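Local coordinates for At4g34840 (PDB 3BSF), which is a nucleosidase-type protein of the phosphorylase superfamily that forms a two-subunit assembly and holds adenine, at residues F43-M51 and I63-T71. Residues are numbered along the deposited sequence; the frame is centred on the assembly and turned at random.
Sequences FPKEVTWIM and IVCPGKDST
Ile50 and Cys65 form an antiparallel hydrogen-bonded pair at the open end of the hairpin made by strands 50-56 and 59-65. Ile50 N donates to Cys65 O over 2.9 Å. The return bond, Cys65 N to Ile50 O, is straighter, with 172° at the hydrogen. Met51 and Val64 follow as a non-hydrogen-bonded pair.

Beyond the strands, Thr48 continues the polar contact. Its hydroxyl lies between two carbonyls, with OG1 3.1 Å from Lys68 O and 3.2 Å from Pro66 O. Pro66 O also meets the edge of the Trp49 indole, near its plane, 3.2 Å from CD1. Gly67 N donates to Cys65 SG. The Pro66 side chain is about 14 Å from adenine.

Apolar contacts lie on both faces of the hairpin. On one, Ile50 CG1 rests 3.7 Å from Cys65 CB; chi1 of 47° sets CG1 between the backbone N and carbonyl carbon and brings it alongside Cys65 CB. On the other, Val64 uses both branches: CG1 meets Phe43 CZ at 3.7 Å, and CG2 meets Met51 CG. Trp49 CE3 covers the outer part of one face of the Phe43 ring, while Val47 CB packs on the middle of one indole face. Helix 79-91 packs against Trp49, Val64 and Pro66. Val47 packs on Ile199 of the second subunit.

The chemistry implies a join in two parts: paired backbone bonds fix the strand register, and the Thr48 hydroxyl carries polar contact into the loop after Cys65.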
# COMPACT_ATOMS: atom_id res chain seq x y z
N PHE A 43 -4.94 -1.58 18.65
CA PHE A 43 -5.47 -1.37 17.31
C PHE A 43 -6.99 -1.43 17.28
O PHE A 43 -7.63 -1.86 18.25
CB PHE A 43 -4.91 -2.43 16.35
CG PHE A 43 -3.41 -2.58 16.41
CD1 PHE A 43 -2.58 -1.45 16.36
CD2 PHE A 43 -2.83 -3.85 16.50
CE1 PHE A 43 -1.20 -1.57 16.40
CE2 PHE A 43 -1.44 -3.99 16.53
CZ PHE A 43 -0.62 -2.85 16.48
N PRO A 44 -7.60 -0.98 16.17
CA PRO A 44 -9.06 -1.00 16.05
C PRO A 44 -9.58 -2.43 16.15
O PRO A 44 -8.99 -3.37 15.59
CB PRO A 44 -9.31 -0.41 14.66
CG PRO A 44 -8.13 0.49 14.44
CD PRO A 44 -6.98 -0.33 15.00
N LYS A 45 -10.69 -2.58 16.87
CA LYS A 45 -11.29 -3.88 17.07
C LYS A 45 -11.44 -4.67 15.76
O LYS A 45 -11.41 -5.90 15.75
CB LYS A 45 -12.64 -3.71 17.76
CG LYS A 45 -13.14 -4.93 18.49
CD LYS A 45 -14.07 -4.55 19.67
CE LYS A 45 -14.29 -5.72 20.64
NZ LYS A 45 -14.90 -5.32 21.96
N GLU A 46 -11.57 -3.97 14.63
CA GLU A 46 -11.78 -4.67 13.37
C GLU A 46 -10.60 -5.24 12.58
O GLU A 46 -10.78 -6.17 11.81
CB GLU A 46 -12.64 -3.82 12.42
CG GLU A 46 -12.56 -2.35 12.64
CD GLU A 46 -13.53 -1.88 13.70
OE1 GLU A 46 -14.75 -2.04 13.48
OE2 GLU A 46 -13.08 -1.34 14.74
N VAL A 47 -9.40 -4.71 12.76
CA VAL A 47 -8.26 -5.27 12.02
C VAL A 47 -7.93 -6.64 12.56
O VAL A 47 -8.43 -7.01 13.61
CB VAL A 47 -7.02 -4.38 12.15
CG1 VAL A 47 -7.34 -2.98 11.65
CG2 VAL A 47 -6.55 -4.33 13.58
N THR A 48 -7.09 -7.39 11.85
CA THR A 48 -6.70 -8.75 12.27
C THR A 48 -5.25 -8.80 12.76
O THR A 48 -4.69 -9.88 12.97
CB THR A 48 -6.86 -9.80 11.12
OG1 THR A 48 -6.03 -9.44 9.99
CG2 THR A 48 -8.31 -9.87 10.67
N TRP A 49 -4.65 -7.62 12.94
CA TRP A 49 -3.27 -7.50 13.38
C TRP A 49 -2.99 -8.09 14.76
O TRP A 49 -3.77 -7.94 15.69
CB TRP A 49 -2.84 -6.03 13.37
CG TRP A 49 -3.27 -5.35 12.12
CD1 TRP A 49 -3.59 -5.94 10.92
CD2 TRP A 49 -3.41 -3.93 11.91
NE1 TRP A 49 -3.92 -4.98 9.98
CE2 TRP A 49 -3.82 -3.74 10.57
CE3 TRP A 49 -3.24 -2.81 12.72
CZ2 TRP A 49 -4.05 -2.47 10.02
CZ3 TRP A 49 -3.48 -1.54 12.17
CH2 TRP A 49 -3.88 -1.39 10.84
N ILE A 50 -1.86 -8.78 14.87
CA ILE A 50 -1.45 -9.40 16.12
C ILE A 50 -0.16 -8.76 16.66
O ILE A 50 0.68 -8.28 15.90
CB ILE A 50 -1.24 -10.92 15.93
CG1 ILE A 50 -0.40 -11.18 14.69
CG2 ILE A 50 -2.59 -11.61 15.79
CD1 ILE A 50 -0.27 -12.65 14.36
N MET A 51 -0.02 -8.73 17.98
CA MET A 51 1.18 -8.13 18.56
C MET A 51 1.78 -8.97 19.67
O MET A 51 1.05 -9.55 20.47
CB MET A 51 0.85 -6.72 19.08
CG MET A 51 1.92 -6.08 19.96
SD MET A 51 1.55 -4.34 20.39
CE MET A 51 0.14 -4.51 21.46
N ILE A 63 6.73 -7.20 18.46
CA ILE A 63 6.67 -7.72 17.10
C ILE A 63 5.22 -7.60 16.64
O ILE A 63 4.33 -8.24 17.20
CB ILE A 63 7.10 -9.20 17.02
CG1 ILE A 63 8.55 -9.35 17.45
CG2 ILE A 63 6.92 -9.71 15.60
CD1 ILE A 63 9.08 -10.75 17.31
N VAL A 64 4.97 -6.78 15.62
CA VAL A 64 3.62 -6.61 15.13
C VAL A 64 3.48 -7.25 13.76
O VAL A 64 4.33 -7.04 12.90
CB VAL A 64 3.24 -5.11 15.05
CG1 VAL A 64 1.81 -4.96 14.57
CG2 VAL A 64 3.38 -4.48 16.43
N CYS A 65 2.43 -8.02 13.56
CA CYS A 65 2.19 -8.70 12.29
C CYS A 65 0.78 -8.39 11.78
O CYS A 65 -0.16 -8.30 12.57
CB CYS A 65 2.36 -10.21 12.46
SG CYS A 65 2.01 -11.23 10.99
N PRO A 66 0.62 -8.21 10.45
CA PRO A 66 -0.71 -7.92 9.91
C PRO A 66 -1.68 -9.08 10.11
O PRO A 66 -2.90 -8.93 9.92
CB PRO A 66 -0.42 -7.61 8.44
CG PRO A 66 0.83 -8.42 8.16
CD PRO A 66 1.64 -8.18 9.39
N GLY A 67 -1.14 -10.24 10.49
CA GLY A 67 -1.95 -11.43 10.70
C GLY A 67 -2.42 -12.15 9.44
O GLY A 67 -1.77 -12.09 8.38
N LYS A 68 -3.54 -12.84 9.55
CA LYS A 68 -4.11 -13.59 8.43
C LYS A 68 -5.33 -12.87 7.89
O LYS A 68 -6.08 -12.28 8.67
CB LYS A 68 -4.51 -15.00 8.90
CG LYS A 68 -3.43 -15.73 9.68
CD LYS A 68 -3.14 -17.11 9.12
CE LYS A 68 -1.97 -17.78 9.86
NZ LYS A 68 -1.47 -19.05 9.19
N ASP A 69 -5.52 -12.91 6.57
CA ASP A 69 -6.65 -12.24 5.92
C ASP A 69 -7.96 -12.78 6.48
O ASP A 69 -8.13 -13.99 6.63
CB ASP A 69 -6.63 -12.46 4.40
CG ASP A 69 -7.52 -11.47 3.66
OD1 ASP A 69 -7.21 -10.25 3.71
OD2 ASP A 69 -8.53 -11.89 3.03
N SER A 70 -8.89 -11.88 6.78
CA SER A 70 -10.16 -12.29 7.35
C SER A 70 -11.07 -13.03 6.37
O SER A 70 -12.04 -13.65 6.79
CB SER A 70 -10.90 -11.07 7.90
OG SER A 70 -11.26 -10.19 6.84
N THR A 71 -10.76 -12.96 5.08
CA THR A 71 -11.59 -13.65 4.09
C THR A 71 -10.95 -14.94 3.62
O THR A 71 -11.58 -16.00 3.66
CB THR A 71 -11.88 -12.79 2.86
OG1 THR A 71 -12.66 -11.65 3.23
CG2 THR A 71 -12.65 -13.61 1.84